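Local coordinates for alpha-fucosidase GH29 (Fusarium graminearum, PDB 4PSR), which hydrolyses alpha-L-fucosidic bonds, probably including the alpha-1,6-linked fucose on the reducing-end N-acetylglucosamine of glycoproteins, at residues V267-K272 with T281-D286; V167-Q172 with I222-F227; D285-G290 with P298-D303. All blocks are in the same frame, centred on the assembly; numbering follows the deposited sequence.

Contact 1. Residues V267-K272 with T281-D286. With NA (sodium ion), chain J; FUL (beta-L-fucopyranose), chain M; TRS (2-amino-2-hydroxymethyl-propane-1,3-diol), chain H.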
loop_
_atom_site.group_PDB
_atom_site.type_symbol
_atom_site.label_atom_id
_atom_site.label_comp_id
_atom_site.label_asym_id
_atom_site.label_seq_id
_atom_site.Cartn_x
_atom_site.Cartn_y
_atom_site.Cartn_z
ATOM N N VAL A 267 -0.911 -11.606 11.940
ATOM C CA VAL A 267 0.019 -10.519 11.656
ATOM C C VAL A 267 0.392 -10.510 10.195
ATOM O O VAL A 267 0.233 -11.504 9.471
ATOM C CB VAL A 267 1.289 -10.555 12.549
ATOM C CG1 VAL A 267 0.871 -10.495 14.009
ATOM C CG2 VAL A 267 2.187 -11.793 12.255
ATOM N N VAL A 268 0.889 -9.365 9.750
ATOM C CA VAL A 268 1.259 -9.148 8.353
ATOM C C VAL A 268 2.640 -8.551 8.270
ATOM O O VAL A 268 2.999 -7.679 9.063
ATOM C CB VAL A 268 0.282 -8.162 7.691
ATOM C CG1 VAL A 268 0.669 -7.821 6.254
ATOM C CG2 VAL A 268 -1.129 -8.718 7.743
ATOM N N THR A 269 3.456 -8.998 7.305
ATOM C CA THR A 269 4.647 -8.240 6.969
ATOM C C THR A 269 4.673 -7.916 5.475
ATOM O O THR A 269 4.218 -8.717 4.644
ATOM C CB THR A 269 5.947 -8.955 7.438
ATOM O OG1 THR A 269 7.053 -8.052 7.400
ATOM C CG2 THR A 269 6.256 -10.195 6.597
ATOM N N THR A 270 5.092 -6.700 5.156
ATOM C CA THR A 270 5.151 -6.223 3.777
ATOM C C THR A 270 6.613 -5.997 3.360
ATOM O O THR A 270 7.511 -5.833 4.210
ATOM C CB THR A 270 4.342 -4.898 3.539
ATOM O OG1 THR A 270 5.036 -3.799 4.139
ATOM C CG2 THR A 270 2.927 -4.963 4.097
ATOM N N TYR A 271 6.857 -6.022 2.064
ATOM C CA TYR A 271 8.202 -5.775 1.545
ATOM C C TYR A 271 8.023 -5.172 0.151
ATOM O O TYR A 271 6.954 -5.345 -0.458
ATOM C CB TYR A 271 9.083 -7.044 1.544
ATOM C CG TYR A 271 8.647 -8.037 0.506
ATOM C CD1 TYR A 271 7.386 -8.629 0.541
ATOM C CD2 TYR A 271 9.505 -8.356 -0.546
ATOM C CE1 TYR A 271 6.980 -9.483 -0.440
ATOM C CE2 TYR A 271 9.108 -9.217 -1.540
ATOM C CZ TYR A 271 7.854 -9.783 -1.488
ATOM O OH TYR A 271 7.450 -10.624 -2.513
ATOM N N LYS A 272 9.031 -4.461 -0.346
ATOM C CA LYS A 272 8.879 -3.783 -1.646
ATOM C C LYS A 272 8.742 -4.806 -2.780
ATOM O O LYS A 272 9.457 -5.792 -2.820
ATOM C CB LYS A 272 10.002 -2.786 -1.908
ATOM C CG LYS A 272 10.006 -1.623 -0.942
ATOM C CD LYS A 272 8.744 -0.746 -1.100
ATOM C CE LYS A 272 8.761 0.490 -0.218
ATOM N NZ LYS A 272 9.752 1.474 -0.705
ATOM N N THR A 281 4.372 -15.788 -0.882
ATOM C CA THR A 281 3.611 -16.799 -0.162
ATOM C C THR A 281 3.224 -16.369 1.255
ATOM O O THR A 281 2.153 -16.747 1.744
ATOM C CB THR A 281 4.464 -18.050 -0.022
ATOM O OG1 THR A 281 5.724 -17.630 0.478
ATOM C CG2 THR A 281 4.654 -18.711 -1.364
ATOM N N SER A 282 4.075 -15.554 1.898
ATOM C CA SER A 282 3.883 -15.267 3.312
ATOM C C SER A 282 3.962 -13.785 3.661
ATOM O O SER A 282 3.576 -13.399 4.769
ATOM C CB SER A 282 4.881 -16.079 4.159
ATOM O OG SER A 282 6.177 -15.735 3.847
ATOM N N ALA A 283 4.468 -12.976 2.743
ATOM C CA ALA A 283 4.592 -11.523 2.919
ATOM C C ALA A 283 3.820 -10.834 1.811
ATOM O O ALA A 283 3.635 -11.401 0.728
ATOM C CB ALA A 283 6.057 -11.103 2.894
ATOM N N VAL A 284 3.344 -9.625 2.075
ATOM C CA VAL A 284 2.541 -8.859 1.136
ATOM C C VAL A 284 3.419 -7.929 0.318
ATOM O O VAL A 284 4.210 -7.161 0.876
ATOM C CB VAL A 284 1.443 -8.059 1.897
ATOM C CG1 VAL A 284 0.637 -7.201 0.932
ATOM C CG2 VAL A 284 0.544 -9.020 2.637
ATOM N N ASP A 285 3.294 -7.989 -1.004
ATOM C CA ASP A 285 4.043 -7.107 -1.903
ATOM C C ASP A 285 3.558 -5.676 -1.777
ATOM O O ASP A 285 2.338 -5.413 -1.827
ATOM C CB ASP A 285 3.845 -7.511 -3.387
ATOM C CG ASP A 285 4.533 -8.800 -3.784
ATOM O OD1 ASP A 285 4.916 -9.607 -2.924
ATOM O OD2 ASP A 285 4.596 -9.005 -5.021
ATOM N N ASP A 286 4.496 -4.738 -1.640
ATOM C CA ASP A 286 4.198 -3.310 -1.513
ATOM C C ASP A 286 4.701 -2.616 -2.769
ATOM O O ASP A 286 5.911 -2.481 -3.012
ATOM C CB ASP A 286 4.880 -2.775 -0.253
ATOM C CG ASP A 286 4.585 -1.343 0.006
ATOM O OD1 ASP A 286 5.518 -0.628 0.483
ATOM O OD2 ASP A 286 3.441 -0.908 -0.218
HETATM NA NA NA J . 1.106 -18.502 2.784
HETATM C C1 FUL M . 11.639 4.341 -0.210
HETATM C C2 FUL M . 12.530 5.091 0.758
HETATM O O2 FUL M . 13.882 5.200 0.284
HETATM C C3 FUL M . 11.912 6.455 0.919
HETATM O O3 FUL M . 12.738 7.237 1.753
HETATM C C4 FUL M . 10.541 6.262 1.516
HETATM O O4 FUL M . 10.669 5.708 2.822
HETATM C C5 FUL M . 9.722 5.349 0.613
HETATM C C6 FUL M . 8.353 5.035 1.176
HETATM O O5 FUL M . 10.373 4.107 0.360
HETATM O O1 FUL M . 12.217 3.086 -0.465
HETATM C C TRS H . 8.544 -10.512 -6.152
HETATM C C1 TRS H . 8.934 -11.948 -5.831
HETATM C C2 TRS H . 7.097 -10.443 -6.631
HETATM C C3 TRS H . 9.527 -9.955 -7.193
HETATM N N TRS H . 8.700 -9.736 -4.909
HETATM O O1 TRS H . 10.175 -11.895 -5.155
HETATM O O2 TRS H . 6.195 -10.985 -5.665
HETATM O O3 TRS H . 9.341 -10.555 -8.458
HETATM O O HOH W 1 2.150 -11.318 6.052
HETATM O O HOH W 2 6.756 -2.626 2.356
HETATM O O HOH W 3 -0.639 -16.883 2.050
HETATM O O HOH W 4 -0.529 -19.940 3.766
HETATM O O HOH W 5 1.041 -19.804 0.711
#
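Two adjacent parallel strands of the TIM barrel, 268-272 and 284-286, meet here with Thr270 beside Val284 and Tyr271 beside Asp285. Backbone bonds from Val284 N to Thr269 O, Tyr271 N to Val284 O and Asp286 N to Tyr271 O zip them together. Facing outward, Tyr271 has CG between its backbone N and carbonyl carbon (chi1 71°), and the ring runs alongside Asp285, pointing the same way, with ring and carboxylate planes 89° apart. CD1 of that ring rests 3.7 Å from Ala283 CB, while Tyr271 OH makes a weak 2.8 Å hydrogen bond to Asp285 OD1. A Tris molecule, probably from the crystallisation liquor, bridges the pair: its N donates to Tyr271 OH (2.8 Å) and its O2 to Asp285 OD2 (2.6 Å). On the inward face Val268 CG1 packs 3.8 Å from Val284 CG2, and a water accepts from Thr270 OG1 and donates to Asp286 OD1. The chain of Lys272 lies beside Asp286, its CE 3.5 Å from Asp286 OD1, and carries NZ on to the fucose, where it donates to O5 at 2.9 Å; NZ also pairs with Asp226. At the other end Thr281 O joins the backbone oxygens of Asp15 and His17 around a sodium ion. Lys272 thus reaches the sugar from the C-terminal end of its strand, where TIM-barrel glycoside hydrolases carry their active site.

Contact 2. Residues V167-Q172 with I222-F227. With FUL (beta-L-fucopyranose), chain M.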
loop_
_atom_site.group_PDB
_atom_site.type_symbol
_atom_site.label_atom_id
_atom_site.label_comp_id
_atom_site.label_asym_id
_atom_site.label_seq_id
_atom_site.Cartn_x
_atom_site.Cartn_y
_atom_site.Cartn_z
ATOM N N VAL A 167 0.508 -0.434 12.476
ATOM C CA VAL A 167 1.590 -0.678 11.523
ATOM C C VAL A 167 2.856 0.007 12.021
ATOM O O VAL A 167 2.817 1.142 12.531
ATOM C CB VAL A 167 1.239 -0.225 10.072
ATOM C CG1 VAL A 167 0.821 1.242 10.002
ATOM C CG2 VAL A 167 2.392 -0.499 9.111
ATOM N N ILE A 168 3.978 -0.689 11.850
ATOM C CA ILE A 168 5.303 -0.125 12.117
ATOM C C ILE A 168 6.137 -0.264 10.849
ATOM O O ILE A 168 6.241 -1.379 10.312
ATOM C CB ILE A 168 6.017 -0.836 13.293
ATOM C CG1 ILE A 168 5.234 -0.659 14.613
ATOM C CG2 ILE A 168 7.467 -0.346 13.430
ATOM C CD1 ILE A 168 5.276 0.739 15.211
ATOM N N ALA A 169 6.708 0.836 10.375
ATOM C CA ALA A 169 7.601 0.823 9.201
ATOM C C ALA A 169 9.054 0.833 9.617
ATOM O O ALA A 169 9.499 1.608 10.485
ATOM C CB ALA A 169 7.282 1.990 8.256
ATOM N N MET A 170 9.805 -0.065 8.967
ATOM C CA MET A 170 11.208 -0.318 9.243
ATOM C C MET A 170 11.989 -0.263 7.938
ATOM O O MET A 170 11.659 -0.989 6.998
ATOM C CB MET A 170 11.369 -1.683 9.883
ATOM C CG MET A 170 10.678 -1.837 11.226
ATOM S SD MET A 170 11.472 -0.908 12.552
ATOM C CE MET A 170 12.900 -1.979 12.845
ATOM N N HIS A 171 13.004 0.592 7.878
ATOM C CA HIS A 171 13.781 0.780 6.655
ATOM C C HIS A 171 15.296 0.596 6.941
ATOM O O HIS A 171 16.145 1.248 6.328
ATOM C CB HIS A 171 13.550 2.174 5.999
ATOM C CG HIS A 171 12.138 2.710 6.026
ATOM N ND1 HIS A 171 11.531 3.235 4.906
ATOM C CD2 HIS A 171 11.249 2.876 7.044
ATOM C CE1 HIS A 171 10.333 3.708 5.231
ATOM N NE2 HIS A 171 10.142 3.504 6.522
ATOM N N GLN A 172 15.612 -0.333 7.839
ATOM C CA GLN A 172 16.951 -0.379 8.424
ATOM C C GLN A 172 17.964 -1.221 7.651
ATOM O O GLN A 172 19.139 -1.227 8.003
ATOM C CB GLN A 172 16.896 -0.716 9.921
ATOM C CG GLN A 172 16.830 -2.172 10.340
ATOM C CD GLN A 172 15.503 -2.879 10.129
ATOM O OE1 GLN A 172 14.649 -2.417 9.361
ATOM N NE2 GLN A 172 15.315 -4.019 10.800
ATOM N N ILE A 222 1.148 -5.102 11.725
ATOM C CA ILE A 222 1.832 -5.095 10.440
ATOM C C ILE A 222 3.234 -4.580 10.640
ATOM O O ILE A 222 3.437 -3.549 11.293
ATOM C CB ILE A 222 1.152 -4.151 9.404
ATOM C CG1 ILE A 222 -0.333 -4.508 9.163
ATOM C CG2 ILE A 222 1.940 -4.162 8.071
ATOM C CD1 ILE A 222 -1.167 -3.331 8.612
ATOM N N ILE A 223 4.230 -5.311 10.138
ATOM C CA ILE A 223 5.597 -4.777 10.036
ATOM C C ILE A 223 5.901 -4.532 8.559
ATOM O O ILE A 223 5.976 -5.493 7.752
ATOM C CB ILE A 223 6.663 -5.698 10.668
ATOM C CG1 ILE A 223 6.373 -5.857 12.166
ATOM C CG2 ILE A 223 8.061 -5.123 10.442
ATOM C CD1 ILE A 223 7.347 -6.811 12.879
ATOM N N TRP A 224 6.064 -3.265 8.208
ATOM C CA TRP A 224 6.339 -2.824 6.846
ATOM C C TRP A 224 7.849 -2.718 6.714
ATOM O O TRP A 224 8.512 -2.154 7.589
ATOM C CB TRP A 224 5.642 -1.480 6.679
ATOM C CG TRP A 224 5.727 -0.727 5.383
ATOM C CD1 TRP A 224 4.684 -0.500 4.520
ATOM C CD2 TRP A 224 6.837 0.004 4.853
ATOM N NE1 TRP A 224 5.077 0.320 3.499
ATOM C CE2 TRP A 224 6.394 0.639 3.662
ATOM C CE3 TRP A 224 8.173 0.173 5.249
ATOM C CZ2 TRP A 224 7.236 1.418 2.859
ATOM C CZ3 TRP A 224 9.020 0.950 4.439
ATOM C CH2 TRP A 224 8.539 1.559 3.260
ATOM N N ASN A 225 8.396 -3.285 5.625
ATOM C CA ASN A 225 9.839 -3.272 5.350
ATOM C C ASN A 225 10.168 -2.554 4.072
ATOM O O ASN A 225 9.469 -2.729 3.063
ATOM C CB ASN A 225 10.417 -4.686 5.230
ATOM C CG ASN A 225 10.380 -5.434 6.520
ATOM O OD1 ASN A 225 11.368 -5.397 7.293
ATOM N ND2 ASN A 225 9.288 -6.160 6.767
ATOM N N ASP A 226 11.266 -1.809 4.065
ATOM C CA ASP A 226 11.777 -1.193 2.854
ATOM C C ASP A 226 12.777 -2.125 2.149
ATOM O O ASP A 226 13.044 -3.210 2.618
ATOM C CB ASP A 226 12.416 0.173 3.175
ATOM C CG ASP A 226 12.268 1.176 2.056
ATOM O OD1 ASP A 226 11.946 0.745 0.908
ATOM O OD2 ASP A 226 12.472 2.370 2.293
ATOM N N PHE A 227 13.288 -1.637 1.027
ATOM C CA PHE A 227 14.145 -2.399 0.109
ATOM C C PHE A 227 15.513 -2.707 0.710
ATOM O O PHE A 227 15.818 -2.312 1.838
ATOM C CB PHE A 227 14.306 -1.637 -1.217
ATOM C CG PHE A 227 15.316 -0.532 -1.181
ATOM C CD1 PHE A 227 16.548 -0.686 -1.783
ATOM C CD2 PHE A 227 15.055 0.673 -0.549
ATOM C CE1 PHE A 227 17.506 0.331 -1.754
ATOM C CE2 PHE A 227 16.011 1.690 -0.524
ATOM C CZ PHE A 227 17.243 1.513 -1.134
HETATM C C1 FUL M . 11.639 4.341 -0.210
HETATM C C2 FUL M . 12.530 5.091 0.758
HETATM O O2 FUL M . 13.882 5.200 0.284
HETATM C C3 FUL M . 11.912 6.455 0.919
HETATM O O3 FUL M . 12.738 7.237 1.753
HETATM C C4 FUL M . 10.541 6.262 1.516
HETATM O O4 FUL M . 10.669 5.708 2.822
HETATM C C5 FUL M . 9.722 5.349 0.613
HETATM C C6 FUL M . 8.353 5.035 1.176
HETATM O O5 FUL M . 10.373 4.107 0.360
HETATM O O1 FUL M . 12.217 3.086 -0.465
HETATM O O HOH W 6 15.954 -0.322 3.718
HETATM O O HOH W 7 13.704 -3.929 7.223
#
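His171 and Asp226 join just past the C-terminal ends of two parallel barrel strands, 167-170 and 222-225. His171 ND1 donates to Asp226 OD2 at 2.9 Å, reaching it on the anti side and 33° out of the carboxylate plane, a His-carboxylate hydrogen bond beside the bound fucose. The other oxygen, Asp226 OD1, is gripped three times: by the fucose hydroxyl O1 (2.7 Å), by Phe227 N (2.7 Å), and by Lys272 NZ in a salt bridge. These bonds restrict the rotation of the carboxylate beside the anomeric hydroxyl of the sugar.

Behind this site the backbone polar atoms are paired in a regular ladder: Ile168 N with Ile222 O, Trp224 N with Ile168 O, Met170 N with Trp224 O, and Asp226 N with Met170 O. Trp224 CG is anti to its backbone N (chi1 180°), and CE3 of the indole lies 3.6 Å from Ala169 CB. The six-membered ring meets the His171 imidazole obliquely, centroids 4.6 Å apart and planes at 43°. Trp224 NE1 is satisfied by Asp303 OD1. One water donates to both Gln172 OE1 and Asn225 OD1, each at 2.8 Å, and Asn225 ND2 bonds to Thr270 O; a second water donates to Phe227 O and, weakly, to His171 O, which also accepts from His127 ND1.

Val167 and Ile222 point into the barrel interior, with their CG2 methyls 3.8 Å apart. Ile168, Met170 and Ile223 face outward against helix 200-218, part of the beta-alpha-beta crossover linking the two strands, while strands 119-125 and 268-272 flank the pair.

Contact 3. Residues D285-G290 with P298-D303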
loop_
_atom_site.group_PDB
_atom_site.type_symbol
_atom_site.label_atom_id
_atom_site.label_comp_id
_atom_site.label_asym_id
_atom_site.label_seq_id
_atom_site.Cartn_x
_atom_site.Cartn_y
_atom_site.Cartn_z
ATOM N N ASP A 285 3.294 -7.989 -1.004
ATOM C CA ASP A 285 4.043 -7.107 -1.903
ATOM C C ASP A 285 3.558 -5.676 -1.777
ATOM O O ASP A 285 2.338 -5.413 -1.827
ATOM C CB ASP A 285 3.845 -7.511 -3.387
ATOM C CG ASP A 285 4.533 -8.800 -3.784
ATOM O OD1 ASP A 285 4.916 -9.607 -2.924
ATOM O OD2 ASP A 285 4.596 -9.005 -5.021
ATOM N N ASP A 286 4.496 -4.738 -1.640
ATOM C CA ASP A 286 4.198 -3.310 -1.513
ATOM C C ASP A 286 4.701 -2.616 -2.769
ATOM O O ASP A 286 5.911 -2.481 -3.012
ATOM C CB ASP A 286 4.880 -2.775 -0.253
ATOM C CG ASP A 286 4.585 -1.343 0.006
ATOM O OD1 ASP A 286 5.518 -0.628 0.483
ATOM O OD2 ASP A 286 3.441 -0.908 -0.218
ATOM N N TRP A 287 3.774 -2.243 -3.632
ATOM C CA TRP A 287 4.111 -1.648 -4.911
ATOM C C TRP A 287 4.562 -0.226 -4.798
ATOM O O TRP A 287 4.149 0.502 -3.883
ATOM C CB TRP A 287 2.884 -1.688 -5.817
ATOM C CG TRP A 287 2.675 -3.024 -6.441
ATOM C CD1 TRP A 287 2.335 -4.172 -5.810
ATOM C CD2 TRP A 287 2.816 -3.355 -7.823
ATOM N NE1 TRP A 287 2.244 -5.206 -6.708
ATOM C CE2 TRP A 287 2.544 -4.726 -7.954
ATOM C CE3 TRP A 287 3.147 -2.621 -8.968
ATOM C CZ2 TRP A 287 2.585 -5.387 -9.188
ATOM C CZ3 TRP A 287 3.208 -3.287 -10.187
ATOM C CH2 TRP A 287 2.914 -4.643 -10.288
ATOM N N GLU A 288 5.365 0.186 -5.782
ATOM C CA GLU A 288 5.826 1.565 -5.899
ATOM C C GLU A 288 4.647 2.525 -5.973
ATOM O O GLU A 288 3.568 2.163 -6.402
ATOM C CB GLU A 288 6.691 1.713 -7.161
ATOM C CG GLU A 288 5.951 1.471 -8.462
ATOM C CD GLU A 288 6.887 1.099 -9.605
ATOM O OE1 GLU A 288 8.012 1.642 -9.660
ATOM O OE2 GLU A 288 6.496 0.252 -10.438
ATOM N N ARG A 289 4.887 3.780 -5.608
ATOM C CA ARG A 289 3.826 4.786 -5.574
ATOM C C ARG A 289 3.021 4.857 -6.880
ATOM O O ARG A 289 3.571 4.853 -7.981
ATOM C CB ARG A 289 4.437 6.137 -5.228
ATOM C CG ARG A 289 3.438 7.175 -4.795
ATOM C CD ARG A 289 4.188 8.410 -4.423
ATOM N NE ARG A 289 3.286 9.484 -4.062
ATOM C CZ ARG A 289 3.710 10.664 -3.632
ATOM N NH1 ARG A 289 5.018 10.873 -3.521
ATOM N NH2 ARG A 289 2.831 11.601 -3.307
ATOM N N GLY A 290 1.701 4.904 -6.748
ATOM C CA GLY A 290 0.817 4.815 -7.900
ATOM C C GLY A 290 0.197 3.438 -8.010
ATOM O O GLY A 290 -0.904 3.297 -8.552
ATOM N N PRO A 298 -1.819 -12.182 -5.919
ATOM C CA PRO A 298 -2.691 -12.051 -4.748
ATOM C C PRO A 298 -2.702 -10.650 -4.157
ATOM O O PRO A 298 -2.023 -9.725 -4.635
ATOM C CB PRO A 298 -2.092 -13.056 -3.762
ATOM C CG PRO A 298 -0.641 -13.037 -4.101
ATOM C CD PRO A 298 -0.589 -12.910 -5.586
ATOM N N TYR A 299 -3.478 -10.529 -3.085
ATOM C CA TYR A 299 -3.672 -9.243 -2.386
ATOM C C TYR A 299 -2.345 -8.543 -2.113
ATOM O O TYR A 299 -1.384 -9.163 -1.646
ATOM C CB TYR A 299 -4.414 -9.489 -1.058
ATOM C CG TYR A 299 -5.258 -8.295 -0.660
ATOM C CD1 TYR A 299 -6.586 -8.182 -1.071
ATOM C CD2 TYR A 299 -4.705 -7.240 0.068
ATOM C CE1 TYR A 299 -7.332 -7.065 -0.764
ATOM C CE2 TYR A 299 -5.464 -6.107 0.389
ATOM C CZ TYR A 299 -6.756 -6.045 -0.050
ATOM O OH TYR A 299 -7.518 -4.958 0.210
ATOM N N TRP A 300 -2.297 -7.245 -2.383
ATOM C CA TRP A 300 -1.069 -6.446 -2.322
ATOM C C TRP A 300 -1.371 -5.101 -1.639
ATOM O O TRP A 300 -2.537 -4.815 -1.260
ATOM C CB TRP A 300 -0.497 -6.235 -3.758
ATOM C CG TRP A 300 -1.531 -5.681 -4.671
ATOM C CD1 TRP A 300 -2.444 -6.393 -5.369
ATOM C CD2 TRP A 300 -1.847 -4.296 -4.891
ATOM N NE1 TRP A 300 -3.306 -5.540 -6.030
ATOM C CE2 TRP A 300 -2.973 -4.249 -5.732
ATOM C CE3 TRP A 300 -1.289 -3.097 -4.454
ATOM C CZ2 TRP A 300 -3.544 -3.048 -6.154
ATOM C CZ3 TRP A 300 -1.865 -1.895 -4.860
ATOM C CH2 TRP A 300 -2.989 -1.890 -5.711
ATOM N N GLN A 301 -0.365 -4.262 -1.455
ATOM C CA GLN A 301 -0.613 -2.886 -1.017
ATOM C C GLN A 301 0.339 -1.947 -1.713
ATOM O O GLN A 301 1.244 -2.403 -2.437
ATOM C CB GLN A 301 -0.562 -2.720 0.514
ATOM C CG GLN A 301 0.836 -2.809 1.142
ATOM C CD GLN A 301 0.916 -2.018 2.428
ATOM O OE1 GLN A 301 0.276 -2.377 3.435
ATOM N NE2 GLN A 301 1.617 -0.887 2.382
ATOM N N THR A 302 0.138 -0.655 -1.506
ATOM C CA THR A 302 1.021 0.369 -2.021
ATOM C C THR A 302 1.029 1.519 -1.013
ATOM O O THR A 302 0.113 1.649 -0.184
ATOM C CB THR A 302 0.628 0.788 -3.435
ATOM O OG1 THR A 302 1.589 1.701 -3.975
ATOM C CG2 THR A 302 -0.719 1.470 -3.437
ATOM N N ASP A 303 2.051 2.350 -1.090
ATOM C CA ASP A 303 2.143 3.551 -0.246
ATOM C C ASP A 303 1.958 4.821 -1.079
ATOM O O ASP A 303 2.397 4.883 -2.230
ATOM C CB ASP A 303 3.495 3.634 0.464
ATOM C CG ASP A 303 3.955 2.304 0.952
ATOM O OD1 ASP A 303 3.257 1.704 1.790
ATOM O OD2 ASP A 303 5.015 1.834 0.449
HETATM O O HOH W 8 1.267 -9.636 -2.455
HETATM O O HOH W 9 5.426 2.295 -2.213
HETATM O O HOH W 10 0.992 4.288 -4.405
#
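Asp286 holds CG anti to its backbone N (chi1 -177°) and Gln301 tucks its own CG between backbone N and carbonyl carbon (chi1 72°). Both residues point into the interior of the TIM barrel from neighbouring parallel strands, 285-287 and 300-303, and these torsions set each CG on its way to the other. Gln301 NE2 then donates to Asp286 OD2 at 3.2 Å, coming down from above the carboxylate plane, 66° out of it, while the carboxylate oxygen lies near the plane of the amide. The far side of that amide is held too, Gln301 OE1 bonding to Tyr24 OH. Asp303 crosses Asp286 at about a right angle. Asp303 OD2 sits only 2.5 Å from Asp286 OD1, close enough that one of the acids probably carries a proton, and Asp303 OD1 is already engaged by Trp224 NE1. A water also donates to Asp303 OD2 and to Trp287 O.

Two backbone bonds join the strands, Gln301 N to Asp285 O at 3.0 Å and Trp287 N to Gln301 O at 2.8 Å. On the outer face the indoles of Trp287 and Trp300 meet obliquely, with Trp287 CD1 4.0 Å from Trp300 CE3. Beyond the strand, Arg289 CG packs against Asp303 O, and its guanidinium goes on to a salt bridge with Asp304 and a cation-pi contact with Trp311, a neighbour of the fucose. The hydroxyl of Thr302 works both ways: OG1 accepts from a water at 2.7 Å and donates to Trp287 O at 2.8 Å, from above the carbonyl plane.

Overall arrangement
From the N terminus, contact 2 comes first: its segments 167-172 and 222-227 close a long, largely helical excursion of 49 residues. Contact 1 follows in series, bringing 281-286 beside 267-272 across a connection of eight residues without helix, and contact 3 begins where contact 1 ends, sharing Asp285 and Asp286 and closing another short, helix-free link. None nests inside another. Together they fasten five consecutive strands, third to seventh, of the eight-stranded barrel. Strands 222-225 and 268-272 are themselves neighbours, joining contact 2 to contact 1, probably through a hydrogen bond between Thr269 OG1 and Ile223 O, and contacts 2 and 3 meet across the barrel interior. Contacts 1 and 2 both touch the fucose.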